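Hypothetical protein (Staphylococcus aureus subsp. aureus Mu50, PDB 4PEO) is probably a cysteine protease that removes the N-terminal nine residues of ribosomal protein bL27, a cleavage essential for growth. Local coordinates at residues Q84-L87 with V88-T92. Numbering follows the deposited sequence.
Sequences QTML and VSLQT
L90 lays its isobutyl group back over the preceding helical turn: CG rests 3.3 Å from M86 O, and CD1 reaches the methyl CE of M86 at 4.3 Å. L90 CD1 also lies loosely against L87 CD2, at 4.5 Å, so three apolar side chains, spaced three and four residues apart, form one face. M86 gets there by an extended start, with CG anti to the backbone N (chi1 -165°), before its thioether bends at the last torsion. The backbone keeps regular alpha-helical bonding, in which L90 N donates to M86 O at 2.9 Å and Q91 N to L87 O at 2.8 Å. Further round, V88 CG2 lies 3.4 Å from Q84 O. One turn on, V88 O is gripped twice, by T92 N and by T92 OG1 at 2.8 Å, which arrive from opposite faces of the carbonyl plane. M86, L87 and L90 pack on the sheet through V17, V14, I6, V4 and L103, and M86 and S89 meet V40 of helix 36-51. Q84, T85, V88, S89 and T92 contact the second subunit, whose A39 packs on S89 and whose N46 hydrogen-bonds T92 OG1 through ND2; helix 77-96 is wedged between its own sheet and the dimer partner.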
ATOM      1  N   GLN B  84       0.641  -2.794  -8.400  1.00 21.76           N
ATOM      2  CA  GLN B  84      -0.480  -3.685  -8.342  1.00 23.20           C
ATOM      3  C   GLN B  84      -1.071  -3.746  -6.948  1.00 26.69           C
ATOM      4  O   GLN B  84      -2.238  -3.796  -6.813  1.00 25.23           O
ATOM      5  CB  GLN B  84      -0.079  -5.051  -8.793  1.00 26.92           C
ATOM      6  CG  GLN B  84       0.438  -5.041 -10.204  1.00 38.74           C
ATOM      7  CD  GLN B  84      -0.240  -6.052 -11.034  1.00 78.77           C
ATOM      8  OE1 GLN B  84      -0.362  -7.223 -10.638  1.00 81.49           O
ATOM      9  NE2 GLN B  84      -0.712  -5.625 -12.189  1.00 74.43           N
ATOM     10  N   THR B  85      -0.220  -3.700  -5.937  1.00 23.15           N
ATOM     11  CA  THR B  85      -0.648  -3.671  -4.527  1.00 21.86           C
ATOM     12  C   THR B  85      -1.455  -2.394  -4.269  1.00 23.62           C
ATOM     13  O   THR B  85      -2.506  -2.453  -3.620  1.00 24.10           O
ATOM     14  CB  THR B  85       0.575  -3.776  -3.592  1.00 26.06           C
ATOM     15  OG1 THR B  85       1.149  -5.083  -3.748  1.00 25.31           O
ATOM     16  CG2 THR B  85       0.209  -3.542  -2.098  1.00 24.39           C
ATOM     17  N   MET B  86      -0.933  -1.250  -4.739  1.00 20.63           N
ATOM     18  CA  MET B  86      -1.609   0.049  -4.621  1.00 20.16           C
ATOM     19  C   MET B  86      -2.996  -0.052  -5.266  1.00 23.76           C
ATOM     20  O   MET B  86      -3.959   0.411  -4.670  1.00 24.40           O
ATOM     21  CB  MET B  86      -0.773   1.106  -5.363  1.00 20.36           C
ATOM     22  CG  MET B  86      -1.177   2.554  -5.019  1.00 21.61           C
ATOM     23  SD  MET B  86      -0.348   3.753  -6.175  1.00 20.34           S
ATOM     24  CE  MET B  86      -1.200   3.374  -7.494  1.00 19.14           C
ATOM     25  N   LEU B  87      -3.099  -0.675  -6.451  1.00 22.14           N
ATOM     26  CA  LEU B  87      -4.387  -0.818  -7.156  1.00 24.83           C
ATOM     27  C   LEU B  87      -5.360  -1.713  -6.411  1.00 27.59           C
ATOM     28  O   LEU B  87      -6.524  -1.341  -6.249  1.00 27.36           O
ATOM     29  CB  LEU B  87      -4.188  -1.272  -8.613  1.00 25.63           C
ATOM     30  CG  LEU B  87      -3.367  -0.308  -9.503  1.00 29.69           C
ATOM     31  CD1 LEU B  87      -3.198  -0.878 -10.900  1.00 29.83           C
ATOM     32  CD2 LEU B  87      -3.949   1.114  -9.483  1.00 32.01           C
ATOM     33  N   VAL B  88      -4.879  -2.856  -5.868  1.00 24.21           N
ATOM     34  CA  VAL B  88      -5.730  -3.731  -5.050  1.00 25.29           C
ATOM     35  C   VAL B  88      -6.230  -2.953  -3.816  1.00 28.37           C
ATOM     36  O   VAL B  88      -7.420  -3.055  -3.457  1.00 28.21           O
ATOM     37  CB  VAL B  88      -4.989  -5.046  -4.672  1.00 28.46           C
ATOM     38  CG1 VAL B  88      -5.763  -5.841  -3.610  1.00 29.83           C
ATOM     39  CG2 VAL B  88      -4.751  -5.904  -5.911  1.00 28.68           C
ATOM     40  N   SER B  89      -5.332  -2.149  -3.188  1.00 23.84           N
ATOM     41  CA  SER B  89      -5.702  -1.358  -2.012  0.53 24.11           C
ATOM     42  C   SER B  89      -6.760  -0.297  -2.347  1.00 27.03           C
ATOM     43  O   SER B  89      -7.713  -0.117  -1.572  1.00 28.17           O
ATOM     44  CB  SER B  89      -4.473  -0.713  -1.388  0.53 25.66           C
ATOM     45  OG  SER B  89      -4.802  -0.226  -0.102  0.53 26.53           O
ATOM     46  N   LEU B  90      -6.632   0.357  -3.515  1.00 23.99           N
ATOM     47  CA  LEU B  90      -7.596   1.374  -3.972  1.00 25.20           C
ATOM     48  C   LEU B  90      -8.932   0.728  -4.327  1.00 30.74           C
ATOM     49  O   LEU B  90      -9.988   1.270  -3.984  1.00 31.36           O
ATOM     50  CB  LEU B  90      -7.028   2.172  -5.160  1.00 24.26           C
ATOM     51  CG  LEU B  90      -5.846   3.108  -4.839  1.00 28.14           C
ATOM     52  CD1 LEU B  90      -5.288   3.747  -6.127  1.00 27.88           C
ATOM     53  CD2 LEU B  90      -6.235   4.187  -3.810  1.00 31.68           C
ATOM     54  N   GLN B  91      -8.887  -0.464  -4.955  1.00 28.11           N
ATOM     55  CA  GLN B  91     -10.098  -1.257  -5.267  1.00 30.23           C
ATOM     56  C   GLN B  91     -10.821  -1.648  -3.974  1.00 34.80           C
ATOM     57  O   GLN B  91     -12.049  -1.671  -3.952  1.00 37.57           O
ATOM     58  CB  GLN B  91      -9.742  -2.529  -6.051  1.00 31.70           C
ATOM     59  CG  GLN B  91      -9.358  -2.269  -7.508  1.00 40.09           C
ATOM     60  CD  GLN B  91      -8.863  -3.499  -8.245  1.00 60.28           C
ATOM     61  OE1 GLN B  91      -8.430  -4.502  -7.654  1.00 53.58           O
ATOM     62  NE2 GLN B  91      -8.897  -3.435  -9.566  1.00 52.51           N
ATOM     63  N   THR B  92     -10.056  -1.942  -2.890  1.00 31.01           N
ATOM     64  CA  THR B  92     -10.621  -2.282  -1.573  1.00 32.80           C
ATOM     65  C   THR B  92     -11.414  -1.080  -1.025  1.00 37.31           C
ATOM     66  O   THR B  92     -12.544  -1.257  -0.542  1.00 38.92           O
ATOM     67  CB  THR B  92      -9.517  -2.788  -0.616  1.00 33.97           C
ATOM     68  OG1 THR B  92      -8.867  -3.903  -1.223  1.00 31.40           O
ATOM     69  CG2 THR B  92     -10.066  -3.167   0.777  1.00 33.05           C
TER